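Local atomic coordinates of fatty acid-binding protein TM_1468 (Thermotoga maritima, PDB entry 1VPV), a protein that binds long-chain fatty acids such as palmitate and may take part in lipid transport or fatty acid metabolism. Residues M13-L18 / D94-V100; S21-F27 / D52-P56; F83-L88 / A117-V121; A172-S177 / I201-I207; G254-L258 / T288-G292. All coordinates share one frame. Residues are numbered along the deposited sequence.

Contact 1: residues M13-L18 / D94-V100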
# COMPACT_ATOMS: atom_id res chain seq x y z
N MSE A 13 -10.63 19.94 17.09
CA MSE A 13 -10.28 18.48 17.05
C MSE A 13 -9.10 18.20 16.10
O MSE A 13 -9.14 18.52 14.92
CB MSE A 13 -11.48 17.60 16.66
CG MSE A 13 -11.11 16.09 16.59
SE MSE A 13 -12.49 14.83 15.86
CE MSE A 13 -13.23 15.90 14.23
N LYS A 14 -8.06 17.59 16.65
CA LYS A 14 -6.81 17.37 15.93
C LYS A 14 -6.59 15.88 15.80
O LYS A 14 -6.54 15.15 16.81
CB LYS A 14 -5.65 18.02 16.69
CG LYS A 14 -5.63 19.58 16.65
CD LYS A 14 -4.36 20.15 17.29
CE LYS A 14 -4.34 19.86 18.76
NZ LYS A 14 -3.45 20.77 19.55
N VAL A 15 -6.45 15.42 14.56
CA VAL A 15 -6.37 13.99 14.26
C VAL A 15 -5.05 13.56 13.63
O VAL A 15 -4.65 14.07 12.60
CB VAL A 15 -7.51 13.59 13.30
CG1 VAL A 15 -7.55 12.08 13.13
CG2 VAL A 15 -8.84 14.07 13.82
N LYS A 16 -4.37 12.60 14.26
CA LYS A 16 -3.20 11.94 13.65
C LYS A 16 -3.67 10.81 12.75
O LYS A 16 -4.60 10.09 13.11
CB LYS A 16 -2.31 11.30 14.71
CG LYS A 16 -0.98 10.82 14.15
CD LYS A 16 0.02 11.99 14.08
CE LYS A 16 1.10 11.74 13.07
NZ LYS A 16 1.99 12.91 13.03
N ILE A 17 -3.02 10.65 11.61
CA ILE A 17 -3.29 9.51 10.75
C ILE A 17 -2.03 8.64 10.77
O ILE A 17 -0.93 9.12 10.56
CB ILE A 17 -3.63 9.94 9.32
CG1 ILE A 17 -4.96 10.68 9.31
CG2 ILE A 17 -3.69 8.73 8.39
CD1 ILE A 17 -5.29 11.39 7.97
N LEU A 18 -2.22 7.36 11.04
CA LEU A 18 -1.12 6.41 11.02
C LEU A 18 -1.40 5.35 9.96
O LEU A 18 -2.49 4.77 9.92
CB LEU A 18 -1.00 5.76 12.39
CG LEU A 18 0.11 4.73 12.53
CD1 LEU A 18 1.46 5.39 12.48
CD2 LEU A 18 -0.10 4.01 13.86
N ASP A 94 -0.65 16.05 22.10
CA ASP A 94 -1.95 16.79 22.15
C ASP A 94 -2.90 16.49 20.97
O ASP A 94 -3.80 17.26 20.67
CB ASP A 94 -1.74 18.32 22.35
CG ASP A 94 -2.97 19.05 22.87
OD1 ASP A 94 -3.63 18.54 23.80
OD2 ASP A 94 -3.28 20.16 22.38
N TYR A 95 -2.72 15.38 20.30
CA TYR A 95 -3.77 14.92 19.39
C TYR A 95 -5.00 14.48 20.20
O TYR A 95 -4.88 14.09 21.35
CB TYR A 95 -3.25 13.83 18.49
CG TYR A 95 -2.32 14.35 17.40
CD1 TYR A 95 -2.85 14.89 16.20
CD2 TYR A 95 -0.93 14.30 17.54
CE1 TYR A 95 -2.01 15.35 15.18
CE2 TYR A 95 -0.08 14.76 16.51
CZ TYR A 95 -0.63 15.28 15.34
OH TYR A 95 0.19 15.72 14.35
N ASP A 96 -6.18 14.66 19.63
CA ASP A 96 -7.43 14.23 20.29
C ASP A 96 -7.85 12.86 19.83
O ASP A 96 -8.49 12.16 20.58
CB ASP A 96 -8.58 15.21 20.06
CG ASP A 96 -8.19 16.65 20.32
OD1 ASP A 96 -7.96 17.03 21.49
OD2 ASP A 96 -8.14 17.40 19.33
N VAL A 97 -7.46 12.47 18.62
CA VAL A 97 -7.92 11.22 17.99
C VAL A 97 -6.79 10.66 17.09
O VAL A 97 -6.05 11.42 16.45
CB VAL A 97 -9.18 11.44 17.10
CG1 VAL A 97 -9.59 10.16 16.37
CG2 VAL A 97 -10.35 11.96 17.89
N VAL A 98 -6.62 9.33 17.09
CA VAL A 98 -5.75 8.67 16.11
C VAL A 98 -6.60 7.84 15.16
O VAL A 98 -7.46 7.07 15.59
CB VAL A 98 -4.76 7.72 16.76
CG1 VAL A 98 -3.83 7.18 15.70
CG2 VAL A 98 -3.97 8.41 17.85
N LEU A 99 -6.37 8.03 13.87
CA LEU A 99 -7.03 7.23 12.86
C LEU A 99 -6.01 6.34 12.20
O LEU A 99 -5.11 6.84 11.54
CB LEU A 99 -7.66 8.14 11.80
CG LEU A 99 -8.26 7.41 10.58
CD1 LEU A 99 -9.44 6.55 11.00
CD2 LEU A 99 -8.68 8.41 9.51
N VAL A 100 -6.15 5.03 12.34
CA VAL A 100 -5.21 4.03 11.79
C VAL A 100 -5.81 3.30 10.58
O VAL A 100 -6.91 2.75 10.64
CB VAL A 100 -4.85 2.94 12.87
CG1 VAL A 100 -3.81 1.96 12.34
CG2 VAL A 100 -4.40 3.59 14.15
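This is a parallel pairing of two strands, 15-20 and 97-102, in the N-terminal mixed sheet of this DegV-family protein. The axes of strand segments 15-18 and 97-100 approach to 4.7 Å at 23°, and four successive bridges run from V15 with V97 to L18 with V100. The ladder is staggered, as between parallel strands: K16 N donates to V97 O (3.0 Å), L99 N to K16 O (2.8 Å) and L18 N to L99 O (3.0 Å). V15, I17, V97 and L99 share one face, which helices 138-149 and 154-166 cover; L18, V98 and V100 lie on the other, against helix 80-92. D96 N donates to K14 O (2.9 Å), while D96 OD2 accepts from K14 N (2.7 Å). D94, whose positive phi of 74° suits the Schellman motif ending helix 80-92, pairs OD2 with K14 NZ in a salt bridge (2.9 Å). The aliphatic part of K16 lies over the Y95 ring, CD 3.9 Å from its centroid; K16 NZ forms a salt bridge with D34, and Y95 OH a hydrogen bond with it. Polar and charged contacts thus predominate at the exposed start, while backbone hydrogen bonds and mainly apolar side chains hold the buried part.

Contact 2: residues S21-F27 / D52-P56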
# COMPACT_ATOMS: atom_id res chain seq x y z
N SER A 21 3.98 0.41 7.42
CA SER A 21 5.02 0.56 6.40
C SER A 21 4.65 -0.09 5.05
O SER A 21 5.17 0.30 4.01
CB SER A 21 6.33 -0.02 6.89
OG SER A 21 6.15 -1.39 7.17
N THR A 22 3.75 -1.07 5.09
CA THR A 22 3.25 -1.70 3.87
C THR A 22 2.33 -0.79 3.03
O THR A 22 1.94 -1.19 1.97
CB THR A 22 2.46 -3.01 4.16
OG1 THR A 22 1.17 -2.70 4.67
CG2 THR A 22 3.18 -3.83 5.17
N ALA A 23 1.97 0.38 3.54
CA ALA A 23 1.27 1.39 2.75
C ALA A 23 2.14 2.09 1.70
O ALA A 23 1.58 2.74 0.79
CB ALA A 23 0.61 2.46 3.68
N ASP A 24 3.47 1.99 1.83
CA ASP A 24 4.40 2.58 0.88
C ASP A 24 3.99 4.03 0.59
O ASP A 24 3.86 4.45 -0.57
CB ASP A 24 4.43 1.78 -0.43
CG ASP A 24 4.85 0.33 -0.24
OD1 ASP A 24 5.59 0.04 0.72
OD2 ASP A 24 4.46 -0.53 -1.10
N VAL A 25 3.76 4.78 1.66
CA VAL A 25 3.27 6.15 1.58
C VAL A 25 4.30 7.08 0.94
O VAL A 25 5.50 7.01 1.29
CB VAL A 25 2.84 6.70 3.00
CG1 VAL A 25 4.04 6.87 3.93
CG2 VAL A 25 2.04 8.01 2.87
N PRO A 26 3.87 7.95 -0.00
CA PRO A 26 4.86 8.84 -0.66
C PRO A 26 5.57 9.69 0.36
O PRO A 26 4.94 10.13 1.33
CB PRO A 26 4.00 9.67 -1.60
CG PRO A 26 2.76 8.80 -1.85
CD PRO A 26 2.51 8.15 -0.53
N PHE A 27 6.87 9.91 0.20
CA PHE A 27 7.62 10.55 1.29
C PHE A 27 7.00 11.89 1.67
O PHE A 27 6.88 12.19 2.85
CB PHE A 27 9.13 10.66 0.98
CG PHE A 27 9.77 9.32 0.79
CD1 PHE A 27 9.82 8.41 1.84
CD2 PHE A 27 10.24 8.92 -0.45
CE1 PHE A 27 10.35 7.13 1.66
CE2 PHE A 27 10.80 7.64 -0.64
CZ PHE A 27 10.85 6.75 0.42
N ASP A 52 11.08 -1.58 8.66
CA ASP A 52 10.69 -0.98 7.38
C ASP A 52 10.44 0.52 7.58
O ASP A 52 9.29 0.97 7.62
CB ASP A 52 9.45 -1.73 6.86
CG ASP A 52 9.06 -1.38 5.40
OD1 ASP A 52 9.69 -0.55 4.75
OD2 ASP A 52 8.07 -1.95 4.90
N GLU A 53 11.51 1.30 7.74
CA GLU A 53 11.38 2.76 7.98
C GLU A 53 11.14 3.51 6.67
O GLU A 53 11.82 3.23 5.68
CB GLU A 53 12.66 3.33 8.59
CG GLU A 53 12.99 2.85 9.98
CD GLU A 53 12.11 3.42 11.10
OE1 GLU A 53 11.25 4.30 10.85
OE2 GLU A 53 12.30 2.96 12.25
N ARG A 54 10.21 4.46 6.66
CA ARG A 54 9.93 5.25 5.45
C ARG A 54 10.92 6.37 5.34
O ARG A 54 10.59 7.52 5.60
CB ARG A 54 8.52 5.88 5.42
CG ARG A 54 7.40 5.00 5.07
CD ARG A 54 7.56 4.20 3.77
NE ARG A 54 7.23 4.87 2.51
CZ ARG A 54 7.40 4.29 1.32
NH1 ARG A 54 7.89 3.06 1.24
NH2 ARG A 54 7.11 4.93 0.20
N GLU A 55 12.10 6.03 4.86
CA GLU A 55 13.19 6.94 4.70
C GLU A 55 13.84 6.55 3.37
O GLU A 55 14.18 5.38 3.20
CB GLU A 55 14.12 6.76 5.89
CG GLU A 55 15.62 6.86 5.60
CD GLU A 55 16.09 8.27 5.39
OE1 GLU A 55 15.95 9.07 6.34
OE2 GLU A 55 16.59 8.58 4.29
N PRO A 56 13.95 7.49 2.41
CA PRO A 56 14.44 7.11 1.07
C PRO A 56 15.77 6.36 1.07
O PRO A 56 15.90 5.39 0.35
CB PRO A 56 14.63 8.47 0.34
CG PRO A 56 13.83 9.44 1.10
CD PRO A 56 13.66 8.94 2.51
O HOH W 1 7.56 1.18 3.61
O HOH W 2 6.67 -1.93 2.45
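The guanidinium of buried R54 is sandwiched between the backbone at D24 and V25 on one face and the F27 ring on the other, joining two loops of the DegV fold near the fatty-acid site. R54, the centre of an inverse gamma turn, sends its side chain into the 21-27 loop, where V25 O accepts from both NH2 (2.8 Å) and NE (3.0 Å). D24 OD1 lies 3.8 Å from R54 NH1, well out of the guanidinium plane, so this long salt bridge is purely electrostatic; D24 OD2 is hydrogen-bonded to S134 OG. S21 OG donates to D52 OD2 (3.0 Å), and D52 accepts from the backbone of K278 and V279. One water links S21 O (2.6 Å), D52 OD1 (3.0 Å) and R54 NH1 (3.0 Å). The T22 side chain is about 5 Å from the bound palmitate. Beyond the arginine, P56 begins helix 56-68 and covers the opposite face of the F27 ring: P56 CG stands 3.8 Å from the ring centroid, 7° off the normal.

Contact 3: residues F83-L88 / A117-V121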
# COMPACT_ATOMS: atom_id res chain seq x y z
N PHE A 83 2.46 -0.38 18.58
CA PHE A 83 1.28 0.45 18.40
C PHE A 83 0.96 1.33 19.63
O PHE A 83 0.66 2.53 19.45
CB PHE A 83 0.04 -0.37 18.00
CG PHE A 83 -0.05 -0.63 16.51
CD1 PHE A 83 -0.45 0.37 15.65
CD2 PHE A 83 0.23 -1.89 15.98
CE1 PHE A 83 -0.51 0.15 14.26
CE2 PHE A 83 0.14 -2.14 14.62
CZ PHE A 83 -0.23 -1.12 13.75
N LYS A 84 0.98 0.73 20.84
CA LYS A 84 0.74 1.47 22.08
C LYS A 84 1.67 2.67 22.18
O LYS A 84 1.23 3.77 22.49
CB LYS A 84 1.00 0.61 23.33
CG LYS A 84 -0.19 -0.02 23.99
CD LYS A 84 0.16 -0.57 25.38
CE LYS A 84 0.44 0.54 26.43
NZ LYS A 84 0.53 0.05 27.85
N LYS A 85 2.95 2.45 21.95
CA LYS A 85 3.94 3.52 22.10
C LYS A 85 3.64 4.69 21.17
O LYS A 85 3.62 5.83 21.62
CB LYS A 85 5.37 3.00 21.95
CG LYS A 85 5.80 2.11 23.14
CD LYS A 85 7.26 1.65 23.09
N ARG A 86 3.38 4.41 19.90
CA ARG A 86 2.96 5.46 18.97
C ARG A 86 1.70 6.20 19.44
O ARG A 86 1.68 7.44 19.44
CB ARG A 86 2.72 4.92 17.55
CG ARG A 86 3.92 4.29 16.87
CD ARG A 86 4.48 5.13 15.74
NE ARG A 86 5.76 4.58 15.24
CZ ARG A 86 6.46 5.07 14.23
NH1 ARG A 86 6.03 6.13 13.56
NH2 ARG A 86 7.59 4.50 13.87
N TYR A 87 0.67 5.45 19.83
CA TYR A 87 -0.60 6.07 20.28
C TYR A 87 -0.36 7.07 21.41
O TYR A 87 -0.86 8.19 21.39
CB TYR A 87 -1.61 5.01 20.78
CG TYR A 87 -2.09 4.01 19.73
CD1 TYR A 87 -1.92 4.23 18.37
CD2 TYR A 87 -2.76 2.84 20.12
CE1 TYR A 87 -2.39 3.31 17.43
CE2 TYR A 87 -3.25 1.93 19.18
CZ TYR A 87 -3.05 2.16 17.84
OH TYR A 87 -3.52 1.26 16.91
N LEU A 88 0.42 6.63 22.39
CA LEU A 88 0.78 7.45 23.54
C LEU A 88 1.62 8.65 23.16
O LEU A 88 1.44 9.72 23.75
CB LEU A 88 1.54 6.63 24.57
CG LEU A 88 0.69 5.55 25.22
CD1 LEU A 88 1.59 4.68 26.09
CD2 LEU A 88 -0.46 6.16 26.05
N ALA A 117 -3.99 -2.77 20.57
CA ALA A 117 -3.27 -1.66 21.19
C ALA A 117 -4.26 -0.56 21.56
O ALA A 117 -4.10 0.08 22.58
CB ALA A 117 -2.20 -1.16 20.28
N SER A 118 -5.32 -0.38 20.75
CA SER A 118 -6.33 0.68 21.00
C SER A 118 -7.08 0.51 22.33
O SER A 118 -7.60 1.49 22.87
CB SER A 118 -7.37 0.74 19.89
OG SER A 118 -8.24 -0.39 19.95
N LYS A 119 -7.15 -0.72 22.81
CA LYS A 119 -7.82 -1.02 24.08
C LYS A 119 -6.95 -0.73 25.28
O LYS A 119 -7.45 -0.66 26.38
CB LYS A 119 -8.31 -2.47 24.11
CG LYS A 119 -9.19 -2.79 22.90
CD LYS A 119 -10.14 -3.96 23.14
CE LYS A 119 -11.07 -4.12 21.96
NZ LYS A 119 -12.43 -4.54 22.41
N GLU A 120 -5.64 -0.53 25.08
CA GLU A 120 -4.75 -0.26 26.20
C GLU A 120 -4.37 1.21 26.42
O GLU A 120 -3.45 1.49 27.16
CB GLU A 120 -3.49 -1.10 26.04
CG GLU A 120 -3.80 -2.60 26.01
CD GLU A 120 -2.71 -3.45 26.64
OE1 GLU A 120 -1.52 -3.09 26.56
OE2 GLU A 120 -3.05 -4.50 27.23
N VAL A 121 -5.08 2.14 25.78
CA VAL A 121 -4.78 3.57 25.87
C VAL A 121 -6.05 4.42 25.99
O VAL A 121 -7.14 4.01 25.57
CB VAL A 121 -3.97 4.12 24.67
CG1 VAL A 121 -2.66 3.41 24.54
CG2 VAL A 121 -4.75 4.00 23.32
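Helix 80-92 meets the end of helix 110-118 and the loop after it through a few side chains whose rotamers suit the fit, with no hydrogen bond between them. A117 CB is 3.3 Å from F83 CB and 3.4 Å from Y87 CE2. Such a close approach, with K84 CA and A117 CA 5.2 Å apart, is possible because alanine is small. F83 takes an m rotamer (chi1 -85°) that carries its ring away from A117, to pack on T110, S113 and A114 of helix 110-118. In Y87, chi1 of -64° and chi2 of -16° swing the ring across, so that its edge meets S118 N, 3.5 Å from CE2, while its hydroxyl is hydrogen-bonded to A114 O. V121, in the loop, fills the next space: its CG2 lies 3.9 Å from Y87 CD2 and its CG1 3.8 Å from L88 CD2. K84, with chi1 off the wells at -99°, reaches outward, leaving NZ 4.0 Å from E120 OE1, a long salt bridge. Helix 110-118 is the crossover helix of the beta-alpha-beta unit 97-102/110-118/125-129, and helix 80-92 packs beside it on the same face of the alpha/beta sheet.

Contact 4: residues A172-S177 / I201-I207. With PLM (palmitic acid), chain D; PO4 (phosphate ion), chain C.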
# COMPACT_ATOMS: atom_id res chain seq x y z
N ALA A 172 -5.87 -1.79 -6.05
CA ALA A 172 -4.44 -2.13 -6.10
C ALA A 172 -4.23 -3.18 -7.19
O ALA A 172 -4.85 -4.27 -7.15
CB ALA A 172 -3.97 -2.63 -4.77
N ILE A 173 -3.42 -2.83 -8.19
CA ILE A 173 -3.22 -3.61 -9.42
C ILE A 173 -1.71 -3.57 -9.77
O ILE A 173 -1.11 -2.49 -9.81
CB ILE A 173 -4.07 -3.03 -10.57
CG1 ILE A 173 -5.57 -3.06 -10.18
CG2 ILE A 173 -3.83 -3.77 -11.88
CD1 ILE A 173 -6.51 -2.37 -11.16
N PHE A 174 -1.09 -4.72 -10.00
CA PHE A 174 0.38 -4.75 -10.15
C PHE A 174 0.84 -6.01 -10.88
O PHE A 174 0.07 -6.97 -11.05
CB PHE A 174 1.10 -4.63 -8.78
CG PHE A 174 0.90 -5.81 -7.85
CD1 PHE A 174 -0.34 -6.03 -7.21
CD2 PHE A 174 1.94 -6.70 -7.59
CE1 PHE A 174 -0.53 -7.12 -6.30
CE2 PHE A 174 1.78 -7.76 -6.72
CZ PHE A 174 0.53 -7.99 -6.07
N TYR A 175 2.10 -5.98 -11.33
CA TYR A 175 2.72 -7.17 -11.93
C TYR A 175 4.09 -7.40 -11.37
O TYR A 175 4.82 -6.44 -11.07
CB TYR A 175 2.78 -7.13 -13.44
CG TYR A 175 3.75 -6.13 -14.11
CD1 TYR A 175 5.13 -6.35 -14.13
CD2 TYR A 175 3.27 -5.02 -14.78
CE1 TYR A 175 5.99 -5.48 -14.73
CE2 TYR A 175 4.15 -4.13 -15.42
CZ TYR A 175 5.49 -4.38 -15.40
OH TYR A 175 6.33 -3.52 -16.02
N VAL A 176 4.43 -8.68 -11.24
CA VAL A 176 5.74 -9.12 -10.81
C VAL A 176 6.36 -9.90 -11.97
O VAL A 176 5.66 -10.34 -12.88
CB VAL A 176 5.64 -10.03 -9.55
CG1 VAL A 176 5.05 -9.25 -8.39
CG2 VAL A 176 4.83 -11.28 -9.84
N SER A 177 7.68 -10.06 -11.94
CA SER A 177 8.35 -10.84 -12.96
C SER A 177 8.79 -12.22 -12.46
O SER A 177 9.07 -13.12 -13.27
CB SER A 177 9.55 -10.07 -13.51
OG SER A 177 10.49 -9.89 -12.46
N ILE A 201 8.13 -13.83 -18.62
CA ILE A 201 6.79 -13.84 -18.04
C ILE A 201 6.62 -12.69 -17.03
O ILE A 201 7.56 -12.29 -16.36
CB ILE A 201 6.44 -15.21 -17.32
CG1 ILE A 201 4.96 -15.27 -16.96
CG2 ILE A 201 7.22 -15.40 -16.02
CD1 ILE A 201 4.43 -16.66 -16.78
N ARG A 202 5.40 -12.16 -16.98
CA ARG A 202 4.95 -11.22 -15.97
C ARG A 202 3.61 -11.75 -15.50
O ARG A 202 2.79 -12.19 -16.30
CB ARG A 202 4.72 -9.86 -16.59
CG ARG A 202 5.91 -9.36 -17.41
CD ARG A 202 7.04 -8.93 -16.49
NE ARG A 202 8.04 -8.22 -17.28
CZ ARG A 202 9.19 -8.72 -17.70
NH1 ARG A 202 9.54 -9.97 -17.43
NH2 ARG A 202 9.97 -7.98 -18.45
N VAL A 203 3.41 -11.73 -14.20
CA VAL A 203 2.18 -12.21 -13.60
C VAL A 203 1.47 -11.01 -13.05
O VAL A 203 2.06 -10.26 -12.25
CB VAL A 203 2.51 -13.16 -12.44
CG1 VAL A 203 1.26 -13.57 -11.64
CG2 VAL A 203 3.17 -14.40 -13.01
N CYS A 204 0.21 -10.84 -13.45
CA CYS A 204 -0.61 -9.71 -13.04
C CYS A 204 -1.54 -10.08 -11.91
O CYS A 204 -2.27 -11.06 -11.98
CB CYS A 204 -1.44 -9.19 -14.23
SG CYS A 204 -0.46 -8.79 -15.73
N LEU A 205 -1.53 -9.26 -10.87
CA LEU A 205 -2.41 -9.47 -9.75
C LEU A 205 -3.21 -8.21 -9.43
O LEU A 205 -2.88 -7.10 -9.87
CB LEU A 205 -1.61 -9.89 -8.51
CG LEU A 205 -0.72 -11.14 -8.61
CD1 LEU A 205 0.68 -10.83 -9.14
CD2 LEU A 205 -0.57 -11.80 -7.28
N HIS A 206 -4.29 -8.42 -8.68
CA HIS A 206 -5.00 -7.33 -8.01
C HIS A 206 -5.47 -7.82 -6.67
O HIS A 206 -5.28 -8.99 -6.31
CB HIS A 206 -6.18 -6.81 -8.82
CG HIS A 206 -7.29 -7.81 -9.00
ND1 HIS A 206 -8.60 -7.51 -8.73
CD2 HIS A 206 -7.27 -9.10 -9.43
CE1 HIS A 206 -9.35 -8.58 -8.98
NE2 HIS A 206 -8.57 -9.55 -9.41
N ILE A 207 -6.05 -6.91 -5.91
CA ILE A 207 -6.60 -7.21 -4.62
C ILE A 207 -8.10 -7.09 -4.69
O ILE A 207 -8.61 -6.09 -5.12
CB ILE A 207 -6.09 -6.20 -3.61
CG1 ILE A 207 -4.56 -6.27 -3.60
CG2 ILE A 207 -6.73 -6.49 -2.24
CD1 ILE A 207 -3.89 -5.77 -2.34
C1 PLM D . 3.28 -9.15 7.76
O1 PLM D . 2.37 -9.07 8.64
O2 PLM D . 4.30 -9.89 7.91
C2 PLM D . 3.12 -8.30 6.52
C3 PLM D . 2.64 -9.12 5.34
C4 PLM D . 2.63 -8.27 4.08
C5 PLM D . 2.22 -9.14 2.90
C6 PLM D . 2.19 -8.37 1.60
C7 PLM D . 1.71 -9.22 0.43
C8 PLM D . 2.08 -8.57 -0.90
C9 PLM D . 1.18 -7.39 -1.21
CA PLM D . 1.59 -6.68 -2.49
CB PLM D . 0.58 -5.60 -2.85
CC PLM D . 1.13 -4.70 -3.95
CD PLM D . 0.08 -3.70 -4.47
CE PLM D . 0.68 -2.66 -5.40
CF PLM D . -0.37 -1.78 -6.06
CG PLM D . -0.80 -0.61 -5.17
P PO4 C . 13.35 -10.42 -17.65
O1 PO4 C . 14.40 -9.40 -18.02
O2 PO4 C . 14.07 -11.70 -17.85
O3 PO4 C . 12.15 -10.26 -18.52
O4 PO4 C . 12.97 -10.30 -16.21
O HOH W 3 -7.93 -3.73 -6.14
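One wall of the palmitate pocket is built on this antiparallel pair of strands, 170-176 and 201-208. The bound chain ends beside it: F174 CD1 is 3.6 Å from PLM CD, and A172 CB 3.8 Å from PLM CG. The F174 ring is held between ligand and protein, with palmitate over one face and L205 CB over the other, 4.1 Å from the ring centroid. F174 and L205 form a hydrogen-bonded pair, N to O in both directions (F174 N to L205 O 3.0 Å, L205 N to F174 O 2.8 Å). V176 and V203 repeat the pattern at 3.0 Å for both V176 N to V203 O and V203 N to V176 O. At the outer end R202 NH1 donates to phosphate O3 (2.8 Å), an ion probably from the crystallisation liquor, while NE forms a salt bridge with D221. I173, Y175 and C204 face helix 220-232, F174 and V176 touch helix 278-284, and strands 289-295 and 211-219 flank the pair in the sheet.

Contact 5: residues G254-L258 / T288-G292. With PLM (palmitic acid), chain D.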
# COMPACT_ATOMS: atom_id res chain seq x y z
N GLY A 254 9.91 1.36 -15.12
CA GLY A 254 8.72 0.50 -15.28
C GLY A 254 7.43 1.22 -14.91
O GLY A 254 6.46 1.20 -15.65
N VAL A 255 7.44 1.88 -13.76
CA VAL A 255 6.24 2.52 -13.27
C VAL A 255 5.94 3.77 -14.13
O VAL A 255 4.77 4.12 -14.37
CB VAL A 255 6.33 2.79 -11.75
CG1 VAL A 255 7.28 3.90 -11.43
CG2 VAL A 255 4.96 3.09 -11.20
N VAL A 256 6.99 4.39 -14.65
CA VAL A 256 6.80 5.56 -15.48
C VAL A 256 6.07 5.21 -16.77
O VAL A 256 5.21 5.95 -17.19
CB VAL A 256 8.12 6.34 -15.69
CG1 VAL A 256 7.99 7.38 -16.78
CG2 VAL A 256 8.49 7.05 -14.40
N GLU A 257 6.39 4.08 -17.39
CA GLU A 257 5.70 3.62 -18.61
C GLU A 257 4.22 3.30 -18.35
O GLU A 257 3.35 3.59 -19.17
CB GLU A 257 6.37 2.36 -19.16
CG GLU A 257 7.72 2.59 -19.82
N LEU A 258 3.97 2.69 -17.19
CA LEU A 258 2.63 2.32 -16.77
C LEU A 258 1.74 3.52 -16.64
O LEU A 258 0.61 3.51 -17.16
CB LEU A 258 2.67 1.56 -15.44
CG LEU A 258 1.33 1.24 -14.77
CD1 LEU A 258 0.44 0.44 -15.68
CD2 LEU A 258 1.59 0.48 -13.47
N THR A 288 9.13 -5.21 -9.57
CA THR A 288 7.67 -5.08 -9.54
C THR A 288 7.16 -3.66 -9.85
O THR A 288 7.78 -2.67 -9.46
CB THR A 288 7.15 -5.55 -8.17
OG1 THR A 288 7.48 -6.94 -7.99
CG2 THR A 288 5.61 -5.32 -8.01
N VAL A 289 6.03 -3.57 -10.55
CA VAL A 289 5.43 -2.31 -10.96
C VAL A 289 3.90 -2.37 -10.79
O VAL A 289 3.25 -3.36 -11.15
CB VAL A 289 5.81 -1.97 -12.44
CG1 VAL A 289 4.86 -0.95 -13.07
CG2 VAL A 289 7.20 -1.46 -12.50
N GLY A 290 3.32 -1.33 -10.23
CA GLY A 290 1.89 -1.35 -10.04
C GLY A 290 1.33 0.03 -9.84
O GLY A 290 2.08 1.02 -9.85
N PHE A 291 0.01 0.10 -9.65
CA PHE A 291 -0.55 1.33 -9.16
C PHE A 291 -1.68 1.14 -8.18
O PHE A 291 -2.41 0.14 -8.24
CB PHE A 291 -0.93 2.30 -10.28
CG PHE A 291 -1.66 1.71 -11.47
CD1 PHE A 291 -2.51 0.63 -11.36
CD2 PHE A 291 -1.54 2.32 -12.70
CE1 PHE A 291 -3.16 0.15 -12.48
CE2 PHE A 291 -2.19 1.83 -13.81
CZ PHE A 291 -3.00 0.76 -13.71
N GLY A 292 -1.77 2.09 -7.24
CA GLY A 292 -2.95 2.28 -6.41
C GLY A 292 -3.77 3.32 -7.14
O GLY A 292 -3.24 4.36 -7.51
C1 PLM D . 3.28 -9.15 7.76
O1 PLM D . 2.37 -9.07 8.64
O2 PLM D . 4.30 -9.89 7.91
C2 PLM D . 3.12 -8.30 6.52
C3 PLM D . 2.64 -9.12 5.34
C4 PLM D . 2.63 -8.27 4.08
C5 PLM D . 2.22 -9.14 2.90
C6 PLM D . 2.19 -8.37 1.60
C7 PLM D . 1.71 -9.22 0.43
C8 PLM D . 2.08 -8.57 -0.90
C9 PLM D . 1.18 -7.39 -1.21
CA PLM D . 1.59 -6.68 -2.49
CB PLM D . 0.58 -5.60 -2.85
CC PLM D . 1.13 -4.70 -3.95
CD PLM D . 0.08 -3.70 -4.47
CE PLM D . 0.68 -2.66 -5.40
CF PLM D . -0.37 -1.78 -6.06
CG PLM D . -0.80 -0.61 -5.17
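V289 is the main bump on strand 289-295, and the hollow that receives it lies at G254 of helix 252-263. An ideal CB on G254 would stand only 2.6 Å from V289 CG2, a clash, so the missing side chain makes the room: V289 CG2 settles 3.6 Å from G254 C. One turn along the helix, L258 is the reciprocal bump. L258 CD2 drops over G290, 3.7 Å from G290 C, between V289 and F291; it also reaches V289 CG1 at 3.6 Å and sits over the F291 ring, 4.1 Å from the centroid. The axes of helix segment 254-258 and strand segment 289-292 approach to 7.7 Å at 51°, and the interface has no hydrogen bond. On the far side of the strand the palmitate tail ends against the backbone, PLM CG lying 3.5 Å from G292 N, and a CB on G290 would be crowded by PLM CF. This is helix-on-sheet packing of an alpha/beta layer, with the lipid pocket behind the sheet.

Overall arrangement
Contacts 1, 2 and 3 come first along the chain, contact 2 falling within the span between the two segments of contact 1; contacts 4 and 5 follow in series. Contacts 1 and 3, centres 12 Å apart, interleave in sequence and touch where L18 and V100 meet F83 and Y87. Contacts 4 and 5, centres 10 Å apart, share the second sheet, where strands 170-176 and 289-295 are neighbours, and both touch palmitate. Contacts 1 and 4 lie 34 Å apart between centres, on opposite sides of the chain's centre. Contact 2 lies between, about 20 Å from contact 4 between centres. Palmitate thus bridges the two halves, its carboxylate held by S108 and T75, its tail against the second sheet.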